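Local coordinates for protein Vv2_1132 (Vibrio vulnificus CMCP6, PDB 5Y9S) that probably regulates transcription as a tetrameric LysR-type factor, joining a helix-turn-helix DNA-binding domain to a periplasmic-binding-protein-like regulatory domain, at residues Q198-L211 and L224-L238. Residues are numbered along the deposited sequence; the frame is centred on the assembly and turned at random.
Sequences QTIPYLSYSEHTFL and LTLKPVFETTLSESL
Y202 and L203 pair with P228 and F230 across a beta bulge: the parallel register slips by one residue here, with V229 as the extra residue. V229 N still bonds Y202 O at 3.0 Å, and beyond the bulge the S204 N-H points almost straight at F230 O (N-H...O 177°), though the donor is tilted from the carbonyl plane. P201 CB packs on V229 CG1, while L203 CD2 lies against V229 CG2 and F230 CB. On the side of the sheet that carries I200, Y202 and L226, L226 CD1 sits 4.3 Å above the centre of the Y202 ring; S204 CB lies against the ring's opposite face, nearer the rim.

At the C-terminal end of strand 199-205, the Y205 ring is clamped. L238 CD1 makes a CH-pi contact 3.5 Å from the ring centroid, L211 CB covers the other face, and S235 OG lies in the ring plane, 2.7 Å from Y205 OH. With CG anti to its carbonyl carbon (chi1 -69°), Y205 reaches the start of helix 235-243.

Helix 210-220 completes a beta-alpha-beta unit of the LysR effector-binding domain. F230 to T232 extend the sheet into a second subunit, where E231 forms a salt bridge with K96 of that chain. A sandwiched ring and short hydroxyl bond thus tie strand to helix, beside a strand whose backbone and charge probably help hold two subunits together.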
loop_
_atom_site.group_PDB
_atom_site.type_symbol
_atom_site.label_atom_id
_atom_site.label_comp_id
_atom_site.label_asym_id
_atom_site.label_seq_id
_atom_site.Cartn_x
_atom_site.Cartn_y
_atom_site.Cartn_z
ATOM N N GLN D 198 -33.683 -41.366 -17.898
ATOM C CA GLN D 198 -33.215 -41.519 -16.518
ATOM C C GLN D 198 -32.544 -40.254 -15.973
ATOM O O GLN D 198 -32.698 -39.165 -16.531
ATOM C CB GLN D 198 -32.239 -42.687 -16.414
ATOM C CG GLN D 198 -32.730 -43.824 -15.548
ATOM C CD GLN D 198 -31.959 -45.105 -15.796
ATOM O OE1 GLN D 198 -31.083 -45.157 -16.665
ATOM N NE2 GLN D 198 -32.288 -46.153 -15.040
ATOM N N THR D 199 -31.813 -40.420 -14.868
ATOM C CA THR D 199 -31.011 -39.355 -14.272
ATOM C C THR D 199 -29.582 -39.474 -14.791
ATOM O O THR D 199 -28.909 -40.489 -14.562
ATOM C CB THR D 199 -31.042 -39.432 -12.743
ATOM O OG1 THR D 199 -32.254 -38.839 -12.249
ATOM C CG2 THR D 199 -29.829 -38.714 -12.126
ATOM N N ILE D 200 -29.123 -38.446 -15.486
ATOM C CA ILE D 200 -27.897 -38.491 -16.279
ATOM C C ILE D 200 -26.876 -37.571 -15.633
ATOM O O ILE D 200 -27.186 -36.398 -15.391
ATOM C CB ILE D 200 -28.144 -38.059 -17.733
ATOM C CG1 ILE D 200 -29.531 -38.510 -18.191
ATOM C CG2 ILE D 200 -27.048 -38.595 -18.613
ATOM C CD1 ILE D 200 -29.922 -37.991 -19.556
ATOM N N PRO D 201 -25.664 -38.042 -15.359
ATOM C CA PRO D 201 -24.626 -37.136 -14.868
ATOM C C PRO D 201 -24.312 -36.091 -15.927
ATOM O O PRO D 201 -24.196 -36.397 -17.117
ATOM C CB PRO D 201 -23.430 -38.060 -14.608
ATOM C CG PRO D 201 -23.975 -39.462 -14.685
ATOM C CD PRO D 201 -25.148 -39.396 -15.599
ATOM N N TYR D 202 -24.187 -34.845 -15.483
ATOM C CA TYR D 202 -24.118 -33.697 -16.374
ATOM C C TYR D 202 -22.816 -32.959 -16.115
ATOM O O TYR D 202 -22.549 -32.561 -14.976
ATOM C CB TYR D 202 -25.328 -32.786 -16.154
ATOM C CG TYR D 202 -25.262 -31.457 -16.873
ATOM C CD1 TYR D 202 -24.797 -31.362 -18.183
ATOM C CD2 TYR D 202 -25.685 -30.299 -16.247
ATOM C CE1 TYR D 202 -24.742 -30.139 -18.843
ATOM C CE2 TYR D 202 -25.646 -29.072 -16.900
ATOM C CZ TYR D 202 -25.169 -29.002 -18.191
ATOM O OH TYR D 202 -25.124 -27.779 -18.822
ATOM N N LEU D 203 -22.002 -32.792 -17.167
ATOM C CA LEU D 203 -20.734 -32.060 -17.097
ATOM C C LEU D 203 -20.964 -30.670 -17.686
ATOM O O LEU D 203 -21.117 -30.528 -18.902
ATOM C CB LEU D 203 -19.627 -32.796 -17.851
ATOM C CG LEU D 203 -19.558 -34.321 -17.733
ATOM C CD1 LEU D 203 -18.891 -34.938 -18.976
ATOM C CD2 LEU D 203 -18.804 -34.718 -16.480
ATOM N N SER D 204 -20.972 -29.651 -16.832
ATOM C CA SER D 204 -21.565 -28.359 -17.152
ATOM C C SER D 204 -20.530 -27.236 -17.140
ATOM O O SER D 204 -19.409 -27.380 -16.637
ATOM C CB SER D 204 -22.668 -28.019 -16.152
ATOM O OG SER D 204 -22.089 -27.720 -14.897
ATOM N N TYR D 205 -20.939 -26.088 -17.678
ATOM C CA TYR D 205 -20.100 -24.898 -17.667
ATOM C C TYR D 205 -20.396 -24.052 -16.437
ATOM O O TYR D 205 -21.511 -24.049 -15.914
ATOM C CB TYR D 205 -20.332 -24.061 -18.911
ATOM C CG TYR D 205 -19.843 -24.672 -20.205
ATOM C CD1 TYR D 205 -18.556 -24.446 -20.647
ATOM C CD2 TYR D 205 -20.701 -25.417 -21.019
ATOM C CE1 TYR D 205 -18.099 -24.965 -21.846
ATOM C CE2 TYR D 205 -20.263 -25.942 -22.209
ATOM C CZ TYR D 205 -18.963 -25.712 -22.621
ATOM O OH TYR D 205 -18.517 -26.235 -23.808
ATOM N N SER D 206 -19.376 -23.350 -15.965
ATOM C CA SER D 206 -19.566 -22.370 -14.901
ATOM C C SER D 206 -20.557 -21.298 -15.336
ATOM O O SER D 206 -20.660 -20.954 -16.517
ATOM C CB SER D 206 -18.232 -21.733 -14.537
ATOM O OG SER D 206 -17.265 -22.756 -14.351
ATOM N N GLU D 207 -21.288 -20.753 -14.365
ATOM C CA GLU D 207 -22.417 -19.916 -14.743
ATOM C C GLU D 207 -21.986 -18.605 -15.367
ATOM O O GLU D 207 -22.824 -17.925 -15.962
ATOM C CB GLU D 207 -23.316 -19.653 -13.537
ATOM C CG GLU D 207 -22.566 -19.444 -12.252
ATOM C CD GLU D 207 -23.491 -19.098 -11.112
ATOM O OE1 GLU D 207 -23.009 -18.975 -9.964
ATOM O OE2 GLU D 207 -24.703 -18.949 -11.372
ATOM N N HIS D 208 -20.709 -18.252 -15.282
ATOM C CA HIS D 208 -20.237 -16.954 -15.742
ATOM C C HIS D 208 -19.427 -17.057 -17.031
ATOM O O HIS D 208 -18.477 -16.301 -17.248
ATOM C CB HIS D 208 -19.443 -16.277 -14.627
ATOM C CG HIS D 208 -20.227 -16.123 -13.357
ATOM N ND1 HIS D 208 -21.392 -15.384 -13.287
ATOM C CD2 HIS D 208 -20.035 -16.639 -12.119
ATOM C CE1 HIS D 208 -21.878 -15.445 -12.060
ATOM N NE2 HIS D 208 -21.073 -16.198 -11.330
ATOM N N THR D 209 -19.800 -17.985 -17.891
ATOM C CA THR D 209 -19.201 -18.157 -19.200
ATOM C C THR D 209 -20.255 -17.869 -20.255
ATOM O O THR D 209 -21.457 -17.976 -20.004
ATOM C CB THR D 209 -18.692 -19.584 -19.380
ATOM O OG1 THR D 209 -19.802 -20.488 -19.250
ATOM C CG2 THR D 209 -17.672 -19.918 -18.325
ATOM N N PHE D 210 -19.806 -17.560 -21.464
ATOM C CA PHE D 210 -20.781 -17.440 -22.540
ATOM C C PHE D 210 -21.555 -18.744 -22.743
ATOM O O PHE D 210 -22.782 -18.725 -22.930
ATOM C CB PHE D 210 -20.113 -17.042 -23.846
ATOM C CG PHE D 210 -21.052 -17.083 -25.009
ATOM C CD1 PHE D 210 -21.958 -16.050 -25.207
ATOM C CD2 PHE D 210 -21.072 -18.164 -25.880
ATOM C CE1 PHE D 210 -22.845 -16.078 -26.258
ATOM C CE2 PHE D 210 -21.958 -18.187 -26.957
ATOM C CZ PHE D 210 -22.832 -17.136 -27.150
ATOM N N LEU D 211 -20.861 -19.890 -22.707
ATOM C CA LEU D 211 -21.526 -21.123 -23.121
ATOM C C LEU D 211 -22.597 -21.543 -22.135
ATOM O O LEU D 211 -23.588 -22.159 -22.531
ATOM C CB LEU D 211 -20.504 -22.247 -23.344
ATOM C CG LEU D 211 -19.574 -21.915 -24.513
ATOM C CD1 LEU D 211 -18.394 -22.857 -24.567
ATOM C CD2 LEU D 211 -20.374 -21.946 -25.787
ATOM N N LEU D 224 -35.068 -34.006 -19.791
ATOM C CA LEU D 224 -33.960 -34.707 -19.165
ATOM C C LEU D 224 -33.936 -34.415 -17.673
ATOM O O LEU D 224 -34.488 -33.419 -17.201
ATOM C CB LEU D 224 -32.616 -34.298 -19.785
ATOM C CG LEU D 224 -32.308 -34.789 -21.201
ATOM C CD1 LEU D 224 -32.782 -36.231 -21.393
ATOM C CD2 LEU D 224 -32.932 -33.869 -22.234
ATOM N N THR D 225 -33.281 -35.301 -16.933
ATOM C CA THR D 225 -32.976 -35.070 -15.526
ATOM C C THR D 225 -31.454 -35.088 -15.415
ATOM O O THR D 225 -30.838 -36.138 -15.215
ATOM C CB THR D 225 -33.644 -36.111 -14.626
ATOM O OG1 THR D 225 -35.020 -36.241 -15.005
ATOM C CG2 THR D 225 -33.566 -35.690 -13.156
ATOM N N LEU D 226 -30.851 -33.915 -15.553
ATOM C CA LEU D 226 -29.402 -33.773 -15.566
ATOM C C LEU D 226 -28.909 -33.431 -14.165
ATOM O O LEU D 226 -29.234 -32.366 -13.630
ATOM C CB LEU D 226 -28.974 -32.697 -16.563
ATOM C CG LEU D 226 -29.562 -32.835 -17.965
ATOM C CD1 LEU D 226 -29.121 -31.683 -18.844
ATOM C CD2 LEU D 226 -29.161 -34.171 -18.580
ATOM N N LYS D 227 -28.110 -34.328 -13.582
ATOM C CA LYS D 227 -27.525 -34.082 -12.275
ATOM C C LYS D 227 -26.105 -33.554 -12.440
ATOM O O LYS D 227 -25.212 -34.319 -12.832
ATOM C CB LYS D 227 -27.530 -35.360 -11.439
ATOM C CG LYS D 227 -26.613 -35.328 -10.227
ATOM C CD LYS D 227 -26.419 -36.733 -9.678
ATOM C CE LYS D 227 -24.968 -37.020 -9.307
ATOM N NZ LYS D 227 -24.532 -38.380 -9.786
ATOM N N PRO D 228 -25.847 -32.269 -12.151
ATOM C CA PRO D 228 -24.483 -31.731 -12.253
ATOM C C PRO D 228 -23.460 -32.440 -11.386
ATOM O O PRO D 228 -23.488 -32.321 -10.161
ATOM C CB PRO D 228 -24.649 -30.274 -11.800
ATOM C CG PRO D 228 -25.886 -30.252 -11.042
ATOM C CD PRO D 228 -26.796 -31.232 -11.725
ATOM N N VAL D 229 -22.529 -33.150 -12.015
ATOM C CA VAL D 229 -21.440 -33.808 -11.301
ATOM C C VAL D 229 -20.113 -33.089 -11.449
ATOM O O VAL D 229 -19.145 -33.472 -10.771
ATOM C CB VAL D 229 -21.274 -35.278 -11.751
ATOM C CG1 VAL D 229 -22.600 -36.014 -11.696
ATOM C CG2 VAL D 229 -20.704 -35.329 -13.149
ATOM N N PHE D 230 -20.017 -32.080 -12.313
ATOM C CA PHE D 230 -18.713 -31.483 -12.582
ATOM C C PHE D 230 -18.917 -30.176 -13.348
ATOM O O PHE D 230 -19.817 -30.082 -14.189
ATOM C CB PHE D 230 -17.833 -32.485 -13.358
ATOM C CG PHE D 230 -16.593 -31.894 -13.947
ATOM C CD1 PHE D 230 -15.389 -31.947 -13.260
ATOM C CD2 PHE D 230 -16.613 -31.335 -15.219
ATOM C CE1 PHE D 230 -14.217 -31.405 -13.825
ATOM C CE2 PHE D 230 -15.463 -30.784 -15.776
ATOM C CZ PHE D 230 -14.256 -30.833 -15.077
ATOM N N GLU D 231 -18.080 -29.179 -13.044
ATOM C CA GLU D 231 -18.258 -27.792 -13.458
ATOM C C GLU D 231 -16.922 -27.237 -13.936
ATOM O O GLU D 231 -15.896 -27.489 -13.300
ATOM C CB GLU D 231 -18.778 -26.971 -12.258
ATOM C CG GLU D 231 -19.491 -25.658 -12.547
ATOM C CD GLU D 231 -19.390 -24.709 -11.376
ATOM O OE1 GLU D 231 -19.673 -25.141 -10.243
ATOM O OE2 GLU D 231 -18.996 -23.548 -11.579
ATOM N N THR D 232 -16.912 -26.450 -15.018
ATOM C CA THR D 232 -15.644 -25.864 -15.458
ATOM C C THR D 232 -15.898 -24.710 -16.421
ATOM O O THR D 232 -16.977 -24.578 -16.997
ATOM C CB THR D 232 -14.738 -26.891 -16.142
ATOM O OG1 THR D 232 -13.480 -26.288 -16.447
ATOM C CG2 THR D 232 -15.357 -27.337 -17.446
ATOM N N THR D 233 -14.865 -23.891 -16.622
ATOM C CA THR D 233 -14.915 -22.883 -17.671
ATOM C C THR D 233 -14.345 -23.401 -18.988
ATOM O O THR D 233 -14.461 -22.717 -20.010
ATOM C CB THR D 233 -14.154 -21.626 -17.250
ATOM O OG1 THR D 233 -12.838 -22.001 -16.779
ATOM C CG2 THR D 233 -14.914 -20.859 -16.131
ATOM N N LEU D 234 -13.736 -24.583 -18.991
ATOM C CA LEU D 234 -12.869 -25.026 -20.084
ATOM C C LEU D 234 -13.549 -26.154 -20.839
ATOM O O LEU D 234 -13.654 -27.276 -20.326
ATOM C CB LEU D 234 -11.506 -25.463 -19.551
ATOM C CG LEU D 234 -10.810 -24.370 -18.741
ATOM C CD1 LEU D 234 -9.561 -24.875 -18.092
ATOM C CD2 LEU D 234 -10.502 -23.160 -19.633
ATOM N N SER D 235 -13.995 -25.849 -22.062
ATOM C CA SER D 235 -14.557 -26.869 -22.944
ATOM C C SER D 235 -13.678 -28.106 -22.986
ATOM O O SER D 235 -14.170 -29.239 -22.900
ATOM C CB SER D 235 -14.741 -26.295 -24.355
ATOM O OG SER D 235 -15.983 -25.623 -24.432
ATOM N N GLU D 236 -12.366 -27.903 -23.075
ATOM C CA GLU D 236 -11.436 -29.012 -23.232
ATOM C C GLU D 236 -11.435 -29.934 -22.025
ATOM O O GLU D 236 -11.090 -31.111 -22.161
ATOM C CB GLU D 236 -10.025 -28.475 -23.497
ATOM C CG GLU D 236 -9.994 -27.210 -24.403
ATOM C CD GLU D 236 -10.370 -25.914 -23.662
ATOM O OE1 GLU D 236 -9.645 -25.503 -22.746
ATOM O OE2 GLU D 236 -11.429 -25.330 -23.971
ATOM N N SER D 237 -11.824 -29.431 -20.853
ATOM C CA SER D 237 -11.925 -30.281 -19.668
ATOM C C SER D 237 -13.188 -31.117 -19.712
ATOM O O SER D 237 -13.157 -32.301 -19.362
ATOM C CB SER D 237 -11.925 -29.441 -18.389
ATOM O OG SER D 237 -10.617 -29.084 -18.049
ATOM N N LEU D 238 -14.310 -30.501 -20.107
ATOM C CA LEU D 238 -15.518 -31.276 -20.309
ATOM C C LEU D 238 -15.230 -32.457 -21.218
ATOM O O LEU D 238 -15.613 -33.595 -20.914
ATOM C CB LEU D 238 -16.620 -30.405 -20.901
ATOM C CG LEU D 238 -17.052 -29.280 -19.973
ATOM C CD1 LEU D 238 -17.919 -28.327 -20.756
ATOM C CD2 LEU D 238 -17.770 -29.802 -18.741
#